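Local structure of acyltransferase (4Q38) at residues 34-37 with 38-42; 66-69 with 70-74; 96-99 with 100-103; 123-126 with 127-131; 132-135 with 136-140. The protein transfers long fatty acyl chains from acyl-CoA to the amino sugar of teicoplanin-type glycopeptide antibiotics. All coordinates share one frame; numbering follows the deposited sequence.

Contact 1 (34-37 with 38-42); sequences WLTE and LDELG
With Trp34 CG anti to the backbone N (chi1 173°) and Leu38 CG swung beside its own N, the indole and the isobutyl group one helical turn later meet across helix 32-41. Leu38 lies over one face of the indole: CD2 sits 4.0 Å from the centroid of the six-membered ring, a CH-pi contact 19° off the ring normal, while CD1 stands above the plane beside the NE1-CE2 edge, 3.5 Å from Trp34 NE1. Beneath it the backbone runs in regular i to i+4 bonds, Leu38 N to Trp34 O at 2.9 Å and Leu41 N to Glu37 O at 2.9 Å. On another side of the helix Glu40, bent at chi2 (141°), brings OE2 to 3.6 Å from Thr36 CG2, the two side chains lying alongside each other, while Thr36 OG1 bonds back to Ala32 O. Glu37, extended beyond CG, holds salt bridges to Arg109 and Arg99. Leu35 and Leu38 both pack on Leu89 of helix 84-98, and Gly42, with positive phi, takes the chain out of the helix. The helix thus pairs an indole-leucine face with a carboxylate whose charge two arginines probably balance.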
loop_
_atom_site.group_PDB
_atom_site.type_symbol
_atom_site.label_atom_id
_atom_site.label_comp_id
_atom_site.label_asym_id
_atom_site.label_seq_id
_atom_site.Cartn_x
_atom_site.Cartn_y
_atom_site.Cartn_z
ATOM N N TRP A 34 -13.959 -16.246 1.330
ATOM C CA TRP A 34 -14.048 -14.790 1.190
ATOM C C TRP A 34 -15.336 -14.387 0.523
ATOM O O TRP A 34 -16.043 -13.488 0.987
ATOM C CB TRP A 34 -12.839 -14.281 0.405
ATOM C CG TRP A 34 -12.872 -12.815 0.036
ATOM C CD1 TRP A 34 -12.942 -12.263 -1.244
ATOM C CD2 TRP A 34 -12.814 -11.664 0.945
ATOM N NE1 TRP A 34 -12.938 -10.893 -1.190
ATOM C CE2 TRP A 34 -12.861 -10.465 0.091
ATOM C CE3 TRP A 34 -12.735 -11.507 2.332
ATOM C CZ2 TRP A 34 -12.832 -9.183 0.622
ATOM C CZ3 TRP A 34 -12.703 -10.203 2.853
ATOM C CH2 TRP A 34 -12.753 -9.072 2.016
ATOM N N LEU A 35 -15.663 -15.069 -0.565
ATOM C CA LEU A 35 -16.851 -14.748 -1.351
ATOM C C LEU A 35 -18.148 -15.044 -0.600
ATOM O O LEU A 35 -19.128 -14.302 -0.723
ATOM C CB LEU A 35 -16.796 -15.469 -2.696
ATOM C CG LEU A 35 -15.666 -14.977 -3.607
ATOM C CD1 LEU A 35 -15.480 -15.908 -4.794
ATOM C CD2 LEU A 35 -15.928 -13.558 -4.079
ATOM N N THR A 36 -18.139 -16.111 0.199
ATOM C CA THR A 36 -19.258 -16.401 1.101
ATOM C C THR A 36 -19.407 -15.276 2.118
ATOM O O THR A 36 -20.514 -14.787 2.364
ATOM C CB THR A 36 -19.056 -17.751 1.822
ATOM O OG1 THR A 36 -18.984 -18.789 0.843
ATOM C CG2 THR A 36 -20.204 -18.055 2.787
ATOM N N GLU A 37 -18.285 -14.852 2.691
ATOM C CA GLU A 37 -18.303 -13.751 3.647
ATOM C C GLU A 37 -18.884 -12.492 3.005
ATOM O O GLU A 37 -19.701 -11.805 3.616
ATOM C CB GLU A 37 -16.906 -13.484 4.217
ATOM C CG GLU A 37 -16.903 -12.488 5.373
ATOM C CD GLU A 37 -15.512 -12.146 5.875
ATOM O OE1 GLU A 37 -14.535 -12.830 5.497
ATOM O OE2 GLU A 37 -15.400 -11.186 6.664
ATOM N N LEU A 38 -18.478 -12.203 1.767
ATOM C CA LEU A 38 -19.005 -11.038 1.055
ATOM C C LEU A 38 -20.491 -11.201 0.718
ATOM O O LEU A 38 -21.242 -10.228 0.713
ATOM C CB LEU A 38 -18.201 -10.751 -0.217
ATOM C CG LEU A 38 -16.729 -10.319 -0.084
ATOM C CD1 LEU A 38 -16.208 -9.773 -1.405
ATOM C CD2 LEU A 38 -16.551 -9.279 1.009
ATOM N N ASP A 39 -20.909 -12.430 0.431
ATOM C CA ASP A 39 -22.333 -12.691 0.190
ATOM C C ASP A 39 -23.157 -12.380 1.441
ATOM O O ASP A 39 -24.168 -11.678 1.365
ATOM C CB ASP A 39 -22.559 -14.130 -0.281
ATOM C CG ASP A 39 -23.995 -14.387 -0.720
ATOM O OD1 ASP A 39 -24.600 -13.519 -1.379
ATOM O OD2 ASP A 39 -24.524 -15.468 -0.399
ATOM N N GLU A 40 -22.705 -12.869 2.596
ATOM C CA GLU A 40 -23.399 -12.596 3.861
ATOM C C GLU A 40 -23.388 -11.117 4.252
ATOM O O GLU A 40 -24.372 -10.607 4.791
ATOM C CB GLU A 40 -22.853 -13.472 4.982
ATOM C CG GLU A 40 -23.598 -14.793 5.094
ATOM C CD GLU A 40 -22.691 -15.968 5.398
ATOM O OE1 GLU A 40 -21.689 -15.783 6.125
ATOM O OE2 GLU A 40 -22.987 -17.081 4.903
ATOM N N LEU A 41 -22.284 -10.430 3.965
ATOM C CA LEU A 41 -22.192 -8.986 4.192
ATOM C C LEU A 41 -23.189 -8.193 3.344
ATOM O O LEU A 41 -23.792 -7.235 3.826
ATOM C CB LEU A 41 -20.769 -8.497 3.908
ATOM C CG LEU A 41 -20.430 -7.026 4.170
ATOM C CD1 LEU A 41 -20.574 -6.648 5.641
ATOM C CD2 LEU A 41 -19.016 -6.758 3.676
ATOM N N GLY A 42 -23.336 -8.586 2.077
ATOM C CA GLY A 42 -24.279 -7.939 1.164
ATOM C C GLY A 42 -23.803 -6.607 0.606
ATOM O O GLY A 42 -22.696 -6.155 0.925
#

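Contact 2 (66-69 with 70-74)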
loop_
_atom_site.group_PDB
_atom_site.type_symbol
_atom_site.label_atom_id
_atom_site.label_comp_id
_atom_site.label_asym_id
_atom_site.label_seq_id
_atom_site.Cartn_x
_atom_site.Cartn_y
_atom_site.Cartn_z
ATOM N N PRO A 66 -0.995 8.058 -13.549
ATOM C CA PRO A 66 -0.458 8.581 -14.816
ATOM C C PRO A 66 -1.544 8.657 -15.900
ATOM O O PRO A 66 -2.479 7.845 -15.900
ATOM C CB PRO A 66 0.624 7.564 -15.189
ATOM C CG PRO A 66 1.043 6.970 -13.871
ATOM C CD PRO A 66 -0.238 6.882 -13.080
ATOM N N GLU A 67 -1.419 9.636 -16.795
ATOM C CA GLU A 67 -2.433 9.899 -17.822
ATOM C C GLU A 67 -2.782 8.657 -18.623
ATOM O O GLU A 67 -3.957 8.397 -18.868
ATOM C CB GLU A 67 -2.001 11.037 -18.768
ATOM C CG GLU A 67 -1.839 12.399 -18.094
ATOM C CD GLU A 67 -3.122 12.920 -17.451
ATOM O OE1 GLU A 67 -3.057 13.403 -16.298
ATOM O OE2 GLU A 67 -4.198 12.858 -18.093
ATOM N N LEU A 68 -1.766 7.889 -19.016
ATOM C CA LEU A 68 -1.973 6.679 -19.818
ATOM C C LEU A 68 -2.927 5.691 -19.137
ATOM O O LEU A 68 -3.922 5.253 -19.739
ATOM C CB LEU A 68 -0.638 5.995 -20.130
ATOM C CG LEU A 68 -0.694 4.657 -20.878
ATOM C CD1 LEU A 68 -1.274 4.834 -22.280
ATOM C CD2 LEU A 68 0.686 4.019 -20.936
ATOM N N ASP A 69 -2.618 5.347 -17.885
ATOM C CA ASP A 69 -3.460 4.430 -17.112
ATOM C C ASP A 69 -4.856 4.989 -16.877
ATOM O O ASP A 69 -5.832 4.260 -17.004
ATOM C CB ASP A 69 -2.810 4.081 -15.766
ATOM C CG ASP A 69 -1.394 3.586 -15.922
ATOM O OD1 ASP A 69 -0.499 4.432 -16.010
ATOM O OD2 ASP A 69 -1.173 2.361 -15.955
ATOM N N ALA A 70 -4.937 6.272 -16.522
ATOM C CA ALA A 70 -6.216 6.927 -16.231
ATOM C C ALA A 70 -7.183 6.856 -17.421
ATOM O O ALA A 70 -8.370 6.539 -17.248
ATOM C CB ALA A 70 -5.995 8.368 -15.795
ATOM N N GLU A 71 -6.663 7.134 -18.620
ATOM C CA GLU A 71 -7.437 6.982 -19.863
ATOM C C GLU A 71 -8.012 5.586 -19.949
ATOM O O GLU A 71 -9.204 5.410 -20.210
ATOM C CB GLU A 71 -6.555 7.187 -21.094
ATOM C CG GLU A 71 -6.237 8.624 -21.445
ATOM C CD GLU A 71 -5.235 8.714 -22.583
ATOM O OE1 GLU A 71 -5.592 8.326 -23.717
ATOM O OE2 GLU A 71 -4.092 9.161 -22.339
ATOM N N GLU A 72 -7.150 4.595 -19.743
ATOM C CA GLU A 72 -7.539 3.193 -19.837
ATOM C C GLU A 72 -8.555 2.816 -18.763
ATOM O O GLU A 72 -9.505 2.059 -19.022
ATOM C CB GLU A 72 -6.306 2.286 -19.762
ATOM C CG GLU A 72 -5.366 2.432 -20.956
ATOM C CD GLU A 72 -4.123 1.560 -20.863
ATOM O OE1 GLU A 72 -3.945 0.831 -19.859
ATOM O OE2 GLU A 72 -3.317 1.600 -21.815
ATOM N N ILE A 73 -8.352 3.342 -17.557
ATOM C CA ILE A 73 -9.250 3.071 -16.433
ATOM C C ILE A 73 -10.663 3.576 -16.751
ATOM O O ILE A 73 -11.650 2.860 -16.558
ATOM C CB ILE A 73 -8.722 3.707 -15.121
ATOM C CG1 ILE A 73 -7.503 2.928 -14.601
ATOM C CG2 ILE A 73 -9.819 3.761 -14.064
ATOM C CD1 ILE A 73 -6.540 3.744 -13.751
ATOM N N VAL A 74 -10.750 4.802 -17.256
ATOM C CA VAL A 74 -12.043 5.405 -17.584
ATOM C C VAL A 74 -12.714 4.621 -18.716
ATOM O O VAL A 74 -13.916 4.337 -18.662
ATOM C CB VAL A 74 -11.904 6.909 -17.925
ATOM C CG1 VAL A 74 -13.216 7.486 -18.449
ATOM C CG2 VAL A 74 -11.451 7.692 -16.688
#
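Leu68 and Glu72 meet one turn apart at the start of helix 67-76, where Glu72 OE2 comes to 3.9 Å from Leu68 CD1, and from Ala70 on each backbone N-H is bonded. Pro66, at the N-cap, offers its carbonyl to Ala70 N at 3.0 Å, nearly straight at 168°. Glu71 N is satisfied by Glu67 O at 3.0 Å, Glu72 N by Leu68 O in a longer bond of 3.3 Å, and Ile73 N by Asp69 O at 2.7 Å. That last acceptor is also crowded by carbon: Ile73 CG1, beside its backbone N (chi1 -73°), stands 3.2 Å from Asp69 O, and the side chain lies against the carbonyl that its own N-H bonds. Glu71 CG lies against Glu67 O at 3.4 Å, with the chain extended beyond it. Three of the carboxylates find partners on other helices. Asp69 and Glu72 both form salt bridges with Arg166 of helix 157-169, Glu72 OE1 also bonding the hydroxyl of Tyr124, and Glu67 bridges to Arg57 and Arg61 of helix 53-62. Acids near a helix N-terminus would be consistent with a favourable dipole interaction, and the arginines probably offset much of the repulsion among Glu67, Asp69 and Glu72.

Contact 3 (96-99 with 100-103)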
loop_
_atom_site.group_PDB
_atom_site.type_symbol
_atom_site.label_atom_id
_atom_site.label_comp_id
_atom_site.label_asym_id
_atom_site.label_seq_id
_atom_site.Cartn_x
_atom_site.Cartn_y
_atom_site.Cartn_z
ATOM N N ALA A 96 -16.953 -4.356 2.387
ATOM C CA ALA A 96 -16.033 -5.039 3.297
ATOM C C ALA A 96 -14.907 -4.135 3.797
ATOM O O ALA A 96 -14.323 -4.394 4.849
ATOM C CB ALA A 96 -15.464 -6.294 2.646
ATOM N N ILE A 97 -14.603 -3.083 3.038
ATOM C CA ILE A 97 -13.610 -2.085 3.458
ATOM C C ILE A 97 -14.215 -1.003 4.363
ATOM O O ILE A 97 -13.705 -0.757 5.469
ATOM C CB ILE A 97 -12.864 -1.467 2.248
ATOM C CG1 ILE A 97 -12.068 -2.557 1.511
ATOM C CG2 ILE A 97 -11.925 -0.340 2.710
ATOM C CD1 ILE A 97 -11.489 -2.119 0.181
ATOM N N VAL A 98 -15.305 -0.373 3.920
ATOM C CA VAL A 98 -15.894 0.746 4.679
ATOM C C VAL A 98 -16.490 0.336 6.032
ATOM O O VAL A 98 -16.615 1.173 6.930
ATOM C CB VAL A 98 -16.930 1.558 3.876
ATOM C CG1 VAL A 98 -16.261 2.243 2.692
ATOM C CG2 VAL A 98 -18.098 0.682 3.423
ATOM N N ARG A 99 -16.826 -0.946 6.179
ATOM C CA ARG A 99 -17.295 -1.475 7.460
ATOM C C ARG A 99 -16.201 -1.364 8.534
ATOM O O ARG A 99 -16.496 -1.378 9.733
ATOM C CB ARG A 99 -17.758 -2.930 7.316
ATOM C CG ARG A 99 -16.638 -3.914 7.037
ATOM C CD ARG A 99 -17.090 -5.361 7.112
ATOM N NE ARG A 99 -16.040 -6.281 6.664
ATOM C CZ ARG A 99 -16.189 -7.603 6.574
ATOM N NH1 ARG A 99 -17.343 -8.168 6.902
ATOM N NH2 ARG A 99 -15.187 -8.365 6.150
ATOM N N HIS A 100 -14.943 -1.264 8.099
ATOM C CA HIS A 100 -13.810 -1.085 9.022
ATOM C C HIS A 100 -13.204 0.290 8.984
ATOM O O HIS A 100 -12.043 0.474 9.387
ATOM C CB HIS A 100 -12.732 -2.117 8.728
ATOM C CG HIS A 100 -13.161 -3.540 8.989
ATOM N ND1 HIS A 100 -13.759 -3.917 10.137
ATOM C CD2 HIS A 100 -13.049 -4.687 8.205
ATOM C CE1 HIS A 100 -14.015 -5.245 10.094
ATOM N NE2 HIS A 100 -13.579 -5.713 8.915
ATOM N N MET A 101 -13.961 1.271 8.494
ATOM C CA MET A 101 -13.487 2.653 8.454
ATOM C C MET A 101 -12.965 3.070 9.837
ATOM O O MET A 101 -13.667 2.915 10.837
ATOM C CB MET A 101 -14.609 3.589 8.010
ATOM C CG MET A 101 -14.171 5.032 7.804
ATOM S SD MET A 101 -13.014 5.245 6.428
ATOM C CE MET A 101 -14.098 4.959 5.037
ATOM N N GLY A 102 -11.728 3.566 9.883
ATOM C CA GLY A 102 -11.100 4.006 11.129
ATOM C C GLY A 102 -10.644 2.882 12.046
ATOM O O GLY A 102 -10.147 3.135 13.136
ATOM N N ASP A 103 -10.786 1.636 11.604
ATOM C CA ASP A 103 -10.458 0.495 12.457
ATOM C C ASP A 103 -9.142 -0.180 12.048
ATOM O O ASP A 103 -9.103 -0.957 11.100
ATOM C CB ASP A 103 -11.636 -0.493 12.468
ATOM C CG ASP A 103 -11.471 -1.623 13.495
ATOM O OD1 ASP A 103 -10.487 -1.659 14.250
ATOM O OD2 ASP A 103 -12.350 -2.492 13.531
HETATM O O HOH W 1 -14.571 -2.316 12.277
HETATM O O HOH W 2 -15.916 1.543 11.310
#
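Two successive beta turns, type I from Val98 to Met101 and type II from His100 to Asp103, take the chain out of helix 84-98 into the following loop. Met101 N to Val98 O, 3.1 Å, is the bond of the first turn, and His100 N to Ile97 O, 3.0 Å, the i to i+3 bond just before it. Arg99 lies alongside His100 and points the same way: CG, set between its own backbone N and carbonyl carbon (chi1 69°), covers the centre of the imidazole face, a CH-pi contact of 3.9 Å to the centroid. From there the chain runs extended to NE, which donates to Ala96 O at 3.1 Å, well off straight (138°), while NH2 goes on to Glu37. At the ring edge, in plane with it, a water sits 2.8 Å from His100 ND1 and donates to Asp103 OD2 at 2.6 Å. Its link to Arg99 O is weak. Met101, bent at chi2 and chi3, brings CE to 4.2 Å from Val98 CG1 on the side facing helix 125-143. One arginine thus shields an imidazole face with its aliphatic part and spends its polar end on a helix carbonyl and a carboxylate.

Contact 4 (123-126 with 127-131)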
loop_
_atom_site.group_PDB
_atom_site.type_symbol
_atom_site.label_atom_id
_atom_site.label_comp_id
_atom_site.label_asym_id
_atom_site.label_seq_id
_atom_site.Cartn_x
_atom_site.Cartn_y
_atom_site.Cartn_z
ATOM N N ARG A 123 -8.179 -6.219 -14.609
ATOM C CA ARG A 123 -6.870 -5.662 -14.229
ATOM C C ARG A 123 -7.003 -4.419 -13.348
ATOM O O ARG A 123 -6.219 -4.230 -12.424
ATOM C CB ARG A 123 -6.039 -5.325 -15.473
ATOM C CG ARG A 123 -5.559 -6.550 -16.245
ATOM C CD ARG A 123 -4.635 -6.158 -17.391
ATOM N NE ARG A 123 -5.333 -5.653 -18.579
ATOM C CZ ARG A 123 -5.227 -4.410 -19.044
ATOM N NH1 ARG A 123 -4.467 -3.502 -18.414
ATOM N NH2 ARG A 123 -5.877 -4.071 -20.151
ATOM N N TYR A 124 -7.987 -3.575 -13.639
ATOM C CA TYR A 124 -8.166 -2.342 -12.882
ATOM C C TYR A 124 -9.210 -2.457 -11.763
ATOM O O TYR A 124 -9.614 -1.451 -11.187
ATOM C CB TYR A 124 -8.506 -1.179 -13.823
ATOM C CG TYR A 124 -7.365 -0.707 -14.706
ATOM C CD1 TYR A 124 -6.164 -0.246 -14.152
ATOM C CD2 TYR A 124 -7.500 -0.679 -16.096
ATOM C CE1 TYR A 124 -5.133 0.210 -14.952
ATOM C CE2 TYR A 124 -6.471 -0.222 -16.914
ATOM C CZ TYR A 124 -5.287 0.218 -16.340
ATOM O OH TYR A 124 -4.261 0.675 -17.142
ATOM N N PHE A 125 -9.631 -3.680 -11.443
ATOM C CA PHE A 125 -10.710 -3.887 -10.467
ATOM C C PHE A 125 -10.540 -3.066 -9.185
ATOM O O PHE A 125 -11.449 -2.374 -8.751
ATOM C CB PHE A 125 -10.872 -5.376 -10.121
ATOM C CG PHE A 125 -11.951 -5.646 -9.102
ATOM C CD1 PHE A 125 -13.301 -5.655 -9.476
ATOM C CD2 PHE A 125 -11.626 -5.877 -7.766
ATOM C CE1 PHE A 125 -14.297 -5.887 -8.534
ATOM C CE2 PHE A 125 -12.618 -6.114 -6.820
ATOM C CZ PHE A 125 -13.958 -6.126 -7.207
ATOM N N HIS A 126 -9.370 -3.161 -8.577
ATOM C CA HIS A 126 -9.134 -2.514 -7.283
ATOM C C HIS A 126 -8.926 -1.035 -7.378
ATOM O O HIS A 126 -9.040 -0.311 -6.385
ATOM C CB HIS A 126 -7.990 -3.222 -6.573
ATOM C CG HIS A 126 -8.349 -4.624 -6.174
ATOM N ND1 HIS A 126 -9.263 -4.884 -5.219
ATOM C CD2 HIS A 126 -7.929 -5.858 -6.669
ATOM C CE1 HIS A 126 -9.415 -6.221 -5.099
ATOM N NE2 HIS A 126 -8.594 -6.814 -5.978
ATOM N N VAL A 127 -8.634 -0.550 -8.579
ATOM C CA VAL A 127 -8.708 0.890 -8.820
ATOM C C VAL A 127 -10.169 1.362 -8.724
ATOM O O VAL A 127 -10.456 2.421 -8.127
ATOM C CB VAL A 127 -8.096 1.267 -10.185
ATOM C CG1 VAL A 127 -8.235 2.763 -10.446
ATOM C CG2 VAL A 127 -6.634 0.853 -10.237
ATOM N N TYR A 128 -11.093 0.585 -9.303
ATOM C CA TYR A 128 -12.531 0.920 -9.208
ATOM C C TYR A 128 -13.013 0.854 -7.762
ATOM O O TYR A 128 -13.783 1.704 -7.323
ATOM C CB TYR A 128 -13.395 0.019 -10.113
ATOM C CG TYR A 128 -12.996 0.117 -11.564
ATOM C CD1 TYR A 128 -13.039 1.343 -12.234
ATOM C CD2 TYR A 128 -12.530 -0.995 -12.249
ATOM C CE1 TYR A 128 -12.637 1.449 -13.554
ATOM C CE2 TYR A 128 -12.123 -0.903 -13.574
ATOM C CZ TYR A 128 -12.181 0.320 -14.214
ATOM O OH TYR A 128 -11.777 0.428 -15.515
ATOM N N VAL A 129 -12.552 -0.161 -7.031
ATOM C CA VAL A 129 -12.798 -0.226 -5.587
ATOM C C VAL A 129 -12.336 1.063 -4.920
ATOM O O VAL A 129 -13.095 1.663 -4.153
ATOM C CB VAL A 129 -12.098 -1.422 -4.906
ATOM C CG1 VAL A 129 -12.311 -1.367 -3.393
ATOM C CG2 VAL A 129 -12.637 -2.740 -5.432
ATOM N N PHE A 130 -11.105 1.489 -5.228
ATOM C CA PHE A 130 -10.533 2.683 -4.611
ATOM C C PHE A 130 -11.388 3.914 -4.955
ATOM O O PHE A 130 -11.781 4.665 -4.062
ATOM C CB PHE A 130 -9.076 2.881 -5.072
ATOM C CG PHE A 130 -8.279 3.863 -4.239
ATOM C CD1 PHE A 130 -8.482 5.242 -4.350
ATOM C CD2 PHE A 130 -7.284 3.404 -3.372
ATOM C CE1 PHE A 130 -7.730 6.138 -3.595
ATOM C CE2 PHE A 130 -6.534 4.293 -2.614
ATOM C CZ PHE A 130 -6.748 5.661 -2.730
ATOM N N LEU A 131 -11.679 4.098 -6.247
ATOM C CA LEU A 131 -12.502 5.229 -6.713
ATOM C C LEU A 131 -13.880 5.260 -6.042
ATOM O O LEU A 131 -14.369 6.320 -5.656
ATOM C CB LEU A 131 -12.679 5.183 -8.242
ATOM C CG LEU A 131 -11.417 5.354 -9.095
ATOM C CD1 LEU A 131 -11.707 5.214 -10.582
ATOM C CD2 LEU A 131 -10.729 6.680 -8.801
#
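Apolar packing comes first, with Tyr124 and Phe125 each meeting residues three or four places on. Tyr124 CB lies 3.6 Å from Tyr128 CE2, and its ring receives Val127 CG2 at the edge, close to the ring plane, at 4.1 Å from CD1. Phe125, its CG anti to the backbone N (chi1 179°), crosses Val129, whose CG2 touches CE2 at 3.6 Å. The same methyl makes a van der Waals touch with His126 ND1 at 4.0 Å, and one CG2 thereby serves both rings. Phe125 also brings CD2 over the centre of the imidazole of its neighbour His126, while His126 CD2 meets the phenyl ring at its edge.

These residues lie at the start of helix 125-143, with Tyr124 as N-cap where helix 119-123 gives way to it. This end of the helix is buried among others: Phe125 packs on Leu86, Leu89 and Leu90 of helix 84-98, and Val127 on Ile73 and Val162.

Hydrogen bonding starts at Tyr124 O, which accepts Tyr128 N at 3.1 Å and, weakly, Val127 N at 2.9 Å. Val129 N bonds Phe125 O at 3.0 Å, and Phe130 N bonds His126 O. Polar ends of the rings are satisfied farther off, Tyr128 OH by Ile73 O of helix 67-76, and His126 NE2 by Pro112 O.

Contact 5 (132-135 with 136-140); sequences ATVP and AVRRF
One face of the Arg139 guanidinium lies over the backbone of the preceding turn, with Pro135 O 3.5 Å above its plane and Ala136 CA on the same face, both toward the rim. NH1 also comes to 3.6 Å from Pro135 CB. A bend at chi3 (-67°) folds the group back onto the helix, while Arg139 N takes Pro135 O as its hydrogen-bond acceptor at 3.0 Å; that carbonyl is therefore approached by the backbone N-H and by the flat cationic group. Proline at 135 has no N-H to give to the turn before, and helix 125-143 kinks here. A water fills in beside the kink, donating to Ala132 O at 2.7 Å and accepting from Ala136 N at 2.8 Å. Past it the i to i+4 bonds resume, with Val137 N to Thr133 O at 3.1 Å and Arg138 N to Val134 O at 2.9 Å. Arg138 runs beside Val134, CG to CG1 at 3.8 Å, before turning away to a salt bridge with Asp148 and a cation-pi contact with Trp152. A water thus replaces the direct Ala136 N to Ala132 O bond at the kink, and the guanidinium face may offset some negative charge on Pro135 O.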
loop_
_atom_site.group_PDB
_atom_site.type_symbol
_atom_site.label_atom_id
_atom_site.label_comp_id
_atom_site.label_asym_id
_atom_site.label_seq_id
_atom_site.Cartn_x
_atom_site.Cartn_y
_atom_site.Cartn_z
ATOM N N ALA A 132 -14.502 4.095 -5.917
ATOM C CA ALA A 132 -15.832 4.001 -5.331
ATOM C C ALA A 132 -15.807 4.320 -3.832
ATOM O O ALA A 132 -16.835 4.683 -3.250
ATOM C CB ALA A 132 -16.410 2.621 -5.572
ATOM N N THR A 133 -14.628 4.196 -3.223
ATOM C CA THR A 133 -14.485 4.314 -1.769
ATOM C C THR A 133 -13.957 5.690 -1.359
ATOM O O THR A 133 -14.003 6.050 -0.181
ATOM C CB THR A 133 -13.594 3.173 -1.220
ATOM O OG1 THR A 133 -14.076 1.921 -1.722
ATOM C CG2 THR A 133 -13.581 3.133 0.311
ATOM N N VAL A 134 -13.489 6.473 -2.331
ATOM C CA VAL A 134 -12.974 7.813 -2.055
ATOM C C VAL A 134 -13.983 8.690 -1.277
ATOM O O VAL A 134 -13.592 9.324 -0.285
ATOM C CB VAL A 134 -12.462 8.533 -3.331
ATOM C CG1 VAL A 134 -12.284 10.028 -3.098
ATOM C CG2 VAL A 134 -11.156 7.913 -3.813
ATOM N N PRO A 135 -15.271 8.733 -1.715
ATOM C CA PRO A 135 -16.208 9.593 -0.982
ATOM C C PRO A 135 -16.334 9.202 0.492
ATOM O O PRO A 135 -16.302 10.076 1.360
ATOM C CB PRO A 135 -17.540 9.383 -1.716
ATOM C CG PRO A 135 -17.151 8.970 -3.102
ATOM C CD PRO A 135 -15.899 8.137 -2.912
ATOM N N ALA A 136 -16.448 7.906 0.773
ATOM C CA ALA A 136 -16.515 7.429 2.156
ATOM C C ALA A 136 -15.290 7.839 2.996
ATOM O O ALA A 136 -15.435 8.372 4.103
ATOM C CB ALA A 136 -16.689 5.916 2.187
ATOM N N VAL A 137 -14.083 7.605 2.484
ATOM C CA VAL A 137 -12.895 7.946 3.287
ATOM C C VAL A 137 -12.745 9.460 3.429
ATOM O O VAL A 137 -12.320 9.940 4.476
ATOM C CB VAL A 137 -11.590 7.245 2.810
ATOM C CG1 VAL A 137 -11.108 7.788 1.459
ATOM C CG2 VAL A 137 -10.500 7.365 3.876
ATOM N N ARG A 138 -13.116 10.216 2.395
ATOM C CA ARG A 138 -13.054 11.679 2.471
ATOM C C ARG A 138 -14.029 12.223 3.528
ATOM O O ARG A 138 -13.727 13.213 4.207
ATOM C CB ARG A 138 -13.311 12.333 1.098
ATOM C CG ARG A 138 -12.187 12.163 0.077
ATOM C CD ARG A 138 -10.915 12.881 0.498
ATOM N NE ARG A 138 -11.080 14.339 0.531
ATOM C CZ ARG A 138 -10.568 15.140 1.466
ATOM N NH1 ARG A 138 -9.859 14.647 2.489
ATOM N NH2 ARG A 138 -10.780 16.448 1.391
ATOM N N ARG A 139 -15.185 11.572 3.672
ATOM C CA ARG A 139 -16.140 11.934 4.733
ATOM C C ARG A 139 -15.539 11.653 6.106
ATOM O O ARG A 139 -15.692 12.452 7.028
ATOM C CB ARG A 139 -17.469 11.191 4.578
ATOM C CG ARG A 139 -18.321 11.675 3.412
ATOM C CD ARG A 139 -19.757 11.171 3.501
ATOM N NE ARG A 139 -19.879 9.714 3.335
ATOM C CZ ARG A 139 -19.943 9.080 2.160
ATOM N NH1 ARG A 139 -19.881 9.756 1.016
ATOM N NH2 ARG A 139 -20.060 7.760 2.126
ATOM N N PHE A 140 -14.852 10.518 6.229
ATOM C CA PHE A 140 -14.148 10.177 7.465
ATOM C C PHE A 140 -13.060 11.204 7.790
ATOM O O PHE A 140 -12.979 11.661 8.935
ATOM C CB PHE A 140 -13.585 8.745 7.419
ATOM C CG PHE A 140 -12.912 8.317 8.698
ATOM C CD1 PHE A 140 -13.664 8.038 9.845
ATOM C CD2 PHE A 140 -11.526 8.179 8.755
ATOM C CE1 PHE A 140 -13.039 7.638 11.025
ATOM C CE2 PHE A 140 -10.897 7.776 9.928
ATOM C CZ PHE A 140 -11.656 7.510 11.065
HETATM O O HOH W 3 -17.525 5.875 -0.895
#

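From the N terminus the five contacts follow one another in series, none nesting or crossing, and each spans adjoining residues: four lie along helices, while contact 3 closes the turns that end helix 84-98. Contact 1, on helix 32-41, meets contact 3 through the Glu37 to Arg99 salt bridge and leucine packing on Ala96. Contact 2, about 30 Å from contact 1 between centres, joins contact 4 instead, where helix 67-76 meets the start of helix 125-143. Contacts 4 and 5 occupy successive parts of that long helix, and contact 3 touches both, Ile97 on Val129 and Met101 on Phe140. Helix 125-143 thus meets helices 67-76 and 84-98; contact 1 joins through contact 3.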